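Local coordinates for beta-agarase (Persicobacter, PDB 6AII), which probably cleaves the beta-1,4 bonds of agarose as a GH16 family glycoside hydrolase, releasing neoagarobiose, at residues 134-139 with 145-150; 178-183 with 188-193; 220-223 with 229-232. All coordinates share one frame; numbering follows the deposited sequence.

Contact 1: 134-139 with 145-150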
loop_
_atom_site.group_PDB
_atom_site.type_symbol
_atom_site.label_atom_id
_atom_site.label_comp_id
_atom_site.label_asym_id
_atom_site.label_seq_id
_atom_site.Cartn_x
_atom_site.Cartn_y
_atom_site.Cartn_z
ATOM N N ASN A 134 -4.315 -0.778 -0.965
ATOM C CA ASN A 134 -3.107 -0.743 -0.156
ATOM C C ASN A 134 -1.897 -1.329 -0.929
ATOM O O ASN A 134 -2.026 -2.311 -1.615
ATOM C CB ASN A 134 -3.264 -1.597 1.088
ATOM C CG ASN A 134 -4.331 -1.108 2.046
ATOM O OD1 ASN A 134 -4.564 0.094 2.209
ATOM N ND2 ASN A 134 -4.953 -2.096 2.689
ATOM N N VAL A 135 -0.770 -0.690 -0.753
ATOM C CA VAL A 135 0.534 -1.148 -1.230
ATOM C C VAL A 135 1.490 -1.001 -0.034
ATOM O O VAL A 135 1.700 0.099 0.475
ATOM C CB VAL A 135 1.064 -0.346 -2.427
ATOM C CG1 VAL A 135 2.357 -0.971 -2.927
ATOM C CG2 VAL A 135 0.066 -0.255 -3.549
ATOM N N TRP A 136 2.031 -2.119 0.450
ATOM C CA TRP A 136 2.793 -2.050 1.678
ATOM C C TRP A 136 3.763 -3.222 1.748
ATOM O O TRP A 136 3.703 -4.092 0.928
ATOM C CB TRP A 136 1.901 -1.953 2.908
ATOM C CG TRP A 136 0.889 -3.046 3.066
ATOM C CD1 TRP A 136 -0.212 -3.298 2.289
ATOM C CD2 TRP A 136 0.875 -4.035 4.099
ATOM N NE1 TRP A 136 -0.933 -4.356 2.782
ATOM C CE2 TRP A 136 -0.270 -4.824 3.888
ATOM C CE3 TRP A 136 1.755 -4.300 5.155
ATOM C CZ2 TRP A 136 -0.619 -5.839 4.763
ATOM C CZ3 TRP A 136 1.406 -5.316 6.011
ATOM C CH2 TRP A 136 0.280 -6.113 5.759
ATOM N N MET A 137 4.650 -3.160 2.714
ATOM C CA MET A 137 5.695 -4.168 2.805
ATOM C C MET A 137 5.833 -4.587 4.271
ATOM O O MET A 137 5.699 -3.757 5.166
ATOM C CB MET A 137 7.016 -3.563 2.305
ATOM C CG MET A 137 6.886 -2.965 0.903
ATOM S SD MET A 137 8.500 -2.729 0.095
ATOM C CE MET A 137 9.169 -1.480 1.152
ATOM N N ILE A 138 6.168 -5.855 4.511
ATOM C CA ILE A 138 6.316 -6.273 5.931
ATOM C C ILE A 138 7.324 -7.416 6.029
ATOM O O ILE A 138 7.478 -8.203 5.099
ATOM C CB ILE A 138 4.982 -6.687 6.577
ATOM C CG1 ILE A 138 5.151 -6.872 8.093
ATOM C CG2 ILE A 138 4.382 -7.881 5.941
ATOM C CD1 ILE A 138 3.946 -6.500 8.870
ATOM N N SER A 139 8.063 -7.353 7.133
ATOM C CA SER A 139 9.049 -8.423 7.440
ATOM C C SER A 139 8.345 -9.740 7.781
ATOM O O SER A 139 7.180 -9.794 8.164
ATOM C CB SER A 139 9.961 -7.922 8.542
ATOM O OG SER A 139 9.253 -7.819 9.771
ATOM N N GLU A 145 7.497 -2.813 9.095
ATOM C CA GLU A 145 6.555 -2.611 7.961
ATOM C C GLU A 145 6.798 -1.221 7.346
ATOM O O GLU A 145 7.003 -0.250 8.065
ATOM C CB GLU A 145 5.143 -2.736 8.522
ATOM C CG GLU A 145 4.016 -2.263 7.587
ATOM C CD GLU A 145 2.622 -2.359 8.153
ATOM O OE1 GLU A 145 2.462 -3.230 9.029
ATOM O OE2 GLU A 145 1.693 -1.591 7.684
ATOM N N ILE A 146 6.639 -1.115 6.021
ATOM C CA ILE A 146 6.636 0.174 5.355
ATOM C C ILE A 146 5.356 0.302 4.530
ATOM O O ILE A 146 5.058 -0.567 3.766
ATOM C CB ILE A 146 7.902 0.301 4.474
ATOM C CG1 ILE A 146 9.157 0.320 5.338
ATOM C CG2 ILE A 146 7.802 1.548 3.569
ATOM C CD1 ILE A 146 10.448 0.092 4.550
ATOM N N ASP A 147 4.642 1.402 4.687
ATOM C CA ASP A 147 3.377 1.610 3.959
ATOM C C ASP A 147 3.620 2.631 2.830
ATOM O O ASP A 147 3.776 3.864 3.128
ATOM C CB ASP A 147 2.309 2.159 4.887
ATOM C CG ASP A 147 2.132 1.224 6.071
ATOM O OD1 ASP A 147 1.973 0.011 5.836
ATOM O OD2 ASP A 147 2.320 1.722 7.204
ATOM N N ILE A 148 3.615 2.062 1.593
ATOM C CA ILE A 148 3.832 2.813 0.399
ATOM C C ILE A 148 2.582 3.653 0.111
ATOM O O ILE A 148 2.675 4.811 -0.247
ATOM C CB ILE A 148 4.273 1.923 -0.748
ATOM C CG1 ILE A 148 5.611 1.248 -0.390
ATOM C CG2 ILE A 148 4.425 2.720 -2.021
ATOM C CD1 ILE A 148 6.098 0.243 -1.375
ATOM N N CYS A 149 1.437 3.032 0.248
ATOM C CA CYS A 149 0.151 3.706 -0.061
ATOM C C CYS A 149 -0.957 3.021 0.743
ATOM O O CYS A 149 -1.127 1.820 0.595
ATOM C CB CYS A 149 -0.162 3.574 -1.537
ATOM S SG CYS A 149 -1.884 4.060 -1.995
ATOM N N GLU A 150 -1.690 3.764 1.570
ATOM C CA GLU A 150 -2.979 3.339 2.039
ATOM C C GLU A 150 -3.947 4.432 1.617
ATOM O O GLU A 150 -3.749 5.609 1.921
ATOM C CB GLU A 150 -3.113 3.107 3.564
ATOM C CG GLU A 150 -2.085 2.166 4.095
ATOM C CD GLU A 150 -2.266 1.996 5.602
ATOM O OE1 GLU A 150 -1.439 2.599 6.298
ATOM O OE2 GLU A 150 -3.288 1.346 6.054
HETATM O O HOH W 1 -5.551 0.798 4.743
#

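Contact 2: 178-183 with 188-193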
loop_
_atom_site.group_PDB
_atom_site.type_symbol
_atom_site.label_atom_id
_atom_site.label_comp_id
_atom_site.label_asym_id
_atom_site.label_seq_id
_atom_site.Cartn_x
_atom_site.Cartn_y
_atom_site.Cartn_z
ATOM N N HIS A 178 5.668 1.094 10.252
ATOM C CA HIS A 178 5.409 0.670 11.660
ATOM C C HIS A 178 6.614 -0.138 12.137
ATOM O O HIS A 178 7.169 -0.901 11.334
ATOM C CB HIS A 178 4.172 -0.212 11.784
ATOM C CG HIS A 178 2.881 0.433 11.403
ATOM N ND1 HIS A 178 1.958 0.743 12.352
ATOM C CD2 HIS A 178 2.364 0.783 10.193
ATOM C CE1 HIS A 178 0.889 1.272 11.764
ATOM N NE2 HIS A 178 1.117 1.322 10.418
ATOM N N VAL A 179 6.950 0.077 13.401
ATOM C CA VAL A 179 7.765 -0.916 14.092
ATOM C C VAL A 179 7.011 -1.329 15.357
ATOM O O VAL A 179 6.492 -0.512 16.122
ATOM C CB VAL A 179 9.190 -0.421 14.391
ATOM C CG1 VAL A 179 10.008 -0.278 13.123
ATOM C CG2 VAL A 179 9.223 0.881 15.174
ATOM N N PHE A 180 6.962 -2.644 15.524
ATOM C CA PHE A 180 6.234 -3.263 16.563
ATOM C C PHE A 180 7.187 -3.740 17.669
ATOM O O PHE A 180 8.390 -3.793 17.483
ATOM C CB PHE A 180 5.442 -4.451 16.023
ATOM C CG PHE A 180 4.397 -4.055 14.991
ATOM C CD1 PHE A 180 3.150 -3.618 15.383
ATOM C CD2 PHE A 180 4.696 -4.090 13.629
ATOM C CE1 PHE A 180 2.193 -3.245 14.454
ATOM C CE2 PHE A 180 3.732 -3.716 12.701
ATOM C CZ PHE A 180 2.497 -3.261 13.121
ATOM N N ASN A 181 6.582 -4.072 18.805
ATOM C CA ASN A 181 7.370 -4.564 19.938
ATOM C C ASN A 181 6.497 -5.548 20.716
ATOM O O ASN A 181 5.301 -5.346 20.855
ATOM C CB ASN A 181 7.813 -3.395 20.815
ATOM C CG ASN A 181 8.848 -3.784 21.857
ATOM O OD1 ASN A 181 9.828 -4.451 21.544
ATOM N ND2 ASN A 181 8.620 -3.353 23.087
ATOM N N ASN A 182 7.103 -6.633 21.191
ATOM C CA ASN A 182 6.389 -7.567 22.102
ATOM C C ASN A 182 5.135 -8.158 21.457
ATOM O O ASN A 182 4.045 -8.177 22.094
ATOM C CB ASN A 182 5.973 -6.884 23.404
ATOM C CG ASN A 182 7.150 -6.594 24.299
ATOM O OD1 ASN A 182 8.088 -7.378 24.361
ATOM N ND2 ASN A 182 7.125 -5.445 24.942
ATOM N N ARG A 183 5.254 -8.660 20.223
ATOM C CA ARG A 183 4.067 -9.253 19.555
ATOM C C ARG A 183 3.646 -10.581 20.226
ATOM O O ARG A 183 2.553 -11.088 19.941
ATOM C CB ARG A 183 4.307 -9.431 18.053
ATOM C CG ARG A 183 4.404 -8.106 17.302
ATOM C CD ARG A 183 4.410 -8.268 15.786
ATOM N NE ARG A 183 3.074 -8.515 15.301
ATOM C CZ ARG A 183 2.254 -7.620 14.753
ATOM N NH1 ARG A 183 2.677 -6.729 13.873
ATOM N NH2 ARG A 183 0.964 -7.680 15.033
ATOM N N PHE A 188 0.612 -5.755 22.421
ATOM C CA PHE A 188 1.902 -5.453 21.785
ATOM C C PHE A 188 1.956 -3.953 21.449
ATOM O O PHE A 188 0.947 -3.274 21.487
ATOM C CB PHE A 188 2.098 -6.379 20.586
ATOM C CG PHE A 188 1.129 -6.190 19.448
ATOM C CD1 PHE A 188 1.283 -5.136 18.559
ATOM C CD2 PHE A 188 0.105 -7.104 19.226
ATOM C CE1 PHE A 188 0.404 -4.973 17.498
ATOM C CE2 PHE A 188 -0.768 -6.948 18.158
ATOM C CZ PHE A 188 -0.617 -5.882 17.299
ATOM N N ASP A 189 3.144 -3.413 21.240
ATOM C CA ASP A 189 3.283 -2.038 20.958
ATOM C C ASP A 189 3.359 -1.868 19.429
ATOM O O ASP A 189 3.904 -2.701 18.735
ATOM C CB ASP A 189 4.551 -1.474 21.590
ATOM C CG ASP A 189 4.577 -1.707 23.094
ATOM O OD1 ASP A 189 3.598 -1.319 23.726
ATOM O OD2 ASP A 189 5.562 -2.284 23.584
ATOM N N ASP A 190 2.870 -0.729 18.985
ATOM C CA ASP A 190 2.969 -0.347 17.553
ATOM C C ASP A 190 3.342 1.129 17.446
ATOM O O ASP A 190 2.509 2.017 17.775
ATOM C CB ASP A 190 1.595 -0.557 16.970
ATOM C CG ASP A 190 1.455 -0.131 15.520
ATOM O OD1 ASP A 190 2.420 0.422 14.982
ATOM O OD2 ASP A 190 0.352 -0.340 14.999
ATOM N N TYR A 191 4.546 1.454 16.992
ATOM C CA TYR A 191 4.910 2.809 16.702
ATOM C C TYR A 191 4.748 3.061 15.192
ATOM O O TYR A 191 5.352 2.347 14.375
ATOM C CB TYR A 191 6.371 3.160 17.052
ATOM C CG TYR A 191 6.835 4.477 16.493
ATOM C CD1 TYR A 191 6.252 5.668 16.867
ATOM C CD2 TYR A 191 7.746 4.525 15.434
ATOM C CE1 TYR A 191 6.627 6.883 16.312
ATOM C CE2 TYR A 191 8.105 5.727 14.840
ATOM C CZ TYR A 191 7.522 6.909 15.251
ATOM O OH TYR A 191 7.798 8.106 14.681
ATOM N N GLN A 192 3.994 4.106 14.868
ATOM C CA GLN A 192 4.095 4.691 13.539
ATOM C C GLN A 192 4.119 6.192 13.685
ATOM O O GLN A 192 3.491 6.738 14.589
ATOM C CB GLN A 192 2.935 4.275 12.629
ATOM C CG GLN A 192 1.632 4.958 12.922
ATOM C CD GLN A 192 0.578 4.750 11.857
ATOM O OE1 GLN A 192 0.809 4.958 10.671
ATOM N NE2 GLN A 192 -0.583 4.306 12.309
ATOM N N PRO A 193 4.808 6.854 12.782
ATOM C CA PRO A 193 4.719 8.312 12.770
ATOM C C PRO A 193 3.269 8.732 12.545
ATOM O O PRO A 193 2.542 8.097 11.794
ATOM C CB PRO A 193 5.598 8.727 11.591
ATOM C CG PRO A 193 5.578 7.518 10.720
ATOM C CD PRO A 193 5.655 6.365 11.689
#

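Contact 3: 220-223 with 229-232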
loop_
_atom_site.group_PDB
_atom_site.type_symbol
_atom_site.label_atom_id
_atom_site.label_comp_id
_atom_site.label_asym_id
_atom_site.label_seq_id
_atom_site.Cartn_x
_atom_site.Cartn_y
_atom_site.Cartn_z
ATOM N N GLY A 220 5.846 5.260 -4.840
ATOM C CA GLY A 220 7.044 4.498 -4.529
ATOM C C GLY A 220 7.775 4.979 -3.304
ATOM O O GLY A 220 7.550 6.108 -2.818
ATOM N N VAL A 221 8.658 4.102 -2.809
ATOM C CA VAL A 221 9.490 4.448 -1.629
ATOM C C VAL A 221 10.937 4.086 -1.934
ATOM O O VAL A 221 11.161 3.035 -2.516
ATOM C CB VAL A 221 8.995 3.751 -0.361
ATOM C CG1 VAL A 221 9.186 2.246 -0.410
ATOM C CG2 VAL A 221 9.674 4.277 0.886
ATOM N N TYR A 222 11.845 4.966 -1.508
ATOM C CA TYR A 222 13.254 4.640 -1.457
ATOM C C TYR A 222 13.566 4.344 0.010
ATOM O O TYR A 222 13.591 5.239 0.841
ATOM C CB TYR A 222 14.117 5.782 -2.006
ATOM C CG TYR A 222 15.622 5.553 -2.022
ATOM C CD1 TYR A 222 16.133 4.261 -2.056
ATOM C CD2 TYR A 222 16.488 6.633 -2.070
ATOM C CE1 TYR A 222 17.509 4.057 -2.110
ATOM C CE2 TYR A 222 17.863 6.431 -2.162
ATOM C CZ TYR A 222 18.353 5.147 -2.164
ATOM O OH TYR A 222 19.700 4.846 -2.250
ATOM N N TRP A 223 13.787 3.072 0.288
ATOM C CA TRP A 223 14.258 2.642 1.565
ATOM C C TRP A 223 15.804 2.616 1.493
ATOM O O TRP A 223 16.358 1.645 1.006
ATOM C CB TRP A 223 13.668 1.285 1.908
ATOM C CG TRP A 223 14.098 0.624 3.186
ATOM C CD1 TRP A 223 14.785 1.160 4.244
ATOM C CD2 TRP A 223 13.910 -0.777 3.469
ATOM N NE1 TRP A 223 14.943 0.173 5.202
ATOM C CE2 TRP A 223 14.470 -1.016 4.735
ATOM C CE3 TRP A 223 13.250 -1.825 2.781
ATOM C CZ2 TRP A 223 14.418 -2.300 5.320
ATOM C CZ3 TRP A 223 13.216 -3.080 3.360
ATOM C CH2 TRP A 223 13.781 -3.293 4.626
ATOM N N LEU A 229 13.851 7.008 4.759
ATOM C CA LEU A 229 12.812 6.628 3.811
ATOM C C LEU A 229 12.411 7.879 3.008
ATOM O O LEU A 229 12.322 8.981 3.583
ATOM C CB LEU A 229 11.563 6.172 4.559
ATOM C CG LEU A 229 11.623 4.910 5.386
ATOM C CD1 LEU A 229 10.268 4.726 6.069
ATOM C CD2 LEU A 229 11.969 3.716 4.530
ATOM N N GLU A 230 12.248 7.693 1.696
ATOM C CA GLU A 230 11.757 8.784 0.877
ATOM C C GLU A 230 10.570 8.279 0.089
ATOM O O GLU A 230 10.597 7.187 -0.485
ATOM C CB GLU A 230 12.776 9.292 -0.150
ATOM C CG GLU A 230 14.085 9.745 0.490
ATOM C CD GLU A 230 15.197 10.057 -0.494
ATOM O OE1 GLU A 230 15.023 9.833 -1.731
ATOM O OE2 GLU A 230 16.301 10.438 -0.003
ATOM N N TYR A 231 9.498 9.113 -0.001
ATOM C CA TYR A 231 8.271 8.725 -0.784
ATOM C C TYR A 231 8.090 9.643 -2.003
ATOM O O TYR A 231 8.372 10.857 -1.960
ATOM C CB TYR A 231 7.054 8.904 0.130
ATOM C CG TYR A 231 7.021 7.990 1.315
ATOM C CD1 TYR A 231 7.690 8.353 2.473
ATOM C CD2 TYR A 231 6.309 6.803 1.321
ATOM C CE1 TYR A 231 7.687 7.547 3.604
ATOM C CE2 TYR A 231 6.328 5.965 2.443
ATOM C CZ TYR A 231 6.992 6.361 3.586
ATOM O OH TYR A 231 6.966 5.556 4.687
ATOM N N TYR A 232 7.601 9.031 -3.104
ATOM C CA TYR A 232 7.431 9.648 -4.377
ATOM C C TYR A 232 6.035 9.324 -4.893
ATOM O O TYR A 232 5.622 8.166 -4.925
ATOM C CB TYR A 232 8.444 9.078 -5.383
ATOM C CG TYR A 232 9.850 9.441 -4.988
ATOM C CD1 TYR A 232 10.550 8.712 -4.024
ATOM C CD2 TYR A 232 10.446 10.541 -5.528
ATOM C CE1 TYR A 232 11.824 9.107 -3.609
ATOM C CE2 TYR A 232 11.703 10.957 -5.116
ATOM C CZ TYR A 232 12.379 10.252 -4.148
ATOM O OH TYR A 232 13.638 10.692 -3.811
#

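Contact 1: 134-139 with 145-150
Val135 sits opposite both Ile148 and Cys149, and this makes a classic beta bulge in the hairpin. Val135 O takes Cys149 N at 3.0 Å and, more weakly, Ile148 N. Val135 N returns a nearly straight bond to Cys149 O (171°). Beyond the bulge, Met137 and Ile146 form a regular hydrogen-bonded pair.

The face of Val135 and Met137 is the tight one. Met137, bent at its last torsion, lays CE 4.0 Å from Ile146 CD1. Its CG meets Ile148 CD1 at the same distance. Ile148 also reaches Val221 of the other sheet.

The other face carries the acids and is partly open to solvent. Trp136 holds CG between its backbone N and carbonyl carbon (chi1 56°), which lays the six-membered ring across Glu145, CE3 3.7 Å from Glu145 CD, ring and carboxylate 45° apart. Trp136 NE1 hydrogen-bonds to Asn285 OD1. Asn134 OD1 and Glu150 OE2 share a water, which donates to both; Glu150 OE1 binds His174. Glu145 OE2 and Asp147 OD1 are 2.5 Å apart.

Glu145, Asp147 and Glu150 fit the E-x-D-x-x-E signature of bulge-type GH16 enzymes. The bulge lets all three acids share one face, consistent with an active site there.

Contact 2: 178-183 with 188-193
Val179 with Tyr191 and Asn181 with Asp189 are hydrogen-bonded antiparallel pairs, Phe180 with Asp190 is the non-hydrogen-bonded pair between them, and the two short strands run at 159°.

His178 and Asp190 are joined through their side chains. Asp190 holds CG anti to its N (chi1 176°), which brings its carboxylate to His178. His178 ND1 donates to the syn lone pair of Asp190 OD1 at 2.7 Å, almost straight and in the imidazole plane. Gln192 covers one face of this ring, its CB 3.8 Å from the His178 ring centroid in a CH-pi contact; its OE1 binds Ser176. With an alanine in place of His178, Asp190 would probably lose this mate and its carboxylate be freer to turn, and Gln192 would lose the ring beneath it.

Phe180 lies alongside Asp190, CE1 3.4 Å from Asp190 CG. Its ring meets that of Phe188 obliquely. Arg183 reaches over the Phe188 face in a cation-pi contact, CZ 4.4 Å from the ring centroid, and gives NH1 to Asp142 O. Asn181 ND2 makes a longer bond of 3.3 Å to the anti lone pair of Asp189 OD2, the amide and carboxylate nearly coplanar.

In the mixed sheet, strand 173-181 lies between 144-151 and the short strand 189-191; His178 and Phe180 both touch Glu145.

Contact 3: 220-223 with 229-232
Tyr222 and Glu230 lie side by side, pointing the same way from a hydrogen-bonded pair. The carboxylate stands nearly perpendicular to the Tyr222 ring (84°), with Glu230 OE1 at the ring edge, 3.5 Å from Tyr222 CD2. With CG opposite its backbone N (chi1 -179°), Tyr222 sends its ring along Glu230. The same oxygen, Glu230 OE1, takes Tyr232 OH at 2.6 Å, the hydroxyl coming from the anti side and tilted out of the carboxylate plane. Glu230 OE2 binds His228.

Val221, Trp223, Leu229 and Tyr231 share the opposite face. Val221 sets CG2 over one face of Tyr231, 4.2 Å from the ring centroid, a CH-pi contact displaced toward the rim. Leu229 runs beside Trp223 and puts CD2 3.8 Å from Trp223 CD1. The polar ends of these rings look elsewhere: Tyr231 OH binds Ser176 O and Trp223 NE1 binds Leu276 O.

Gly220 and Tyr232 form the other hydrogen-bonded pair, Gly220 N to Tyr232 O being 2.9 Å.

The two faces thus differ in chemistry. One is largely apolar and packs on Ile146 and Ile148 of the other sheet. The other holds an acid gripped at both oxygens, which probably fixes its rotation and offsets its partial burial.

How the contacts relate
Contacts 1, 2 and 3 come in series along the chain, each a beta hairpin closed before the next opens. Contacts 1 and 2 belong to the same mixed sheet, their centres about 14 Å apart. Strands 144-151 and 173-181 are neighbours in it, and Glu145 O probably accepts a bond from His178 N. Contact 3 lies in the other, antiparallel sheet, about 11 Å from contact 1 between centres. There Ile146 packs on Trp223 and Leu229, joining the layers of the beta sandwich expected of GH16. Contacts 2 and 3 do not touch; about 6 Å separates their nearest atoms. Contact 1 therefore touches both: its apolar face packs on contact 3, and its strand 144-151 pairs with contact 2, beside the probable catalytic face.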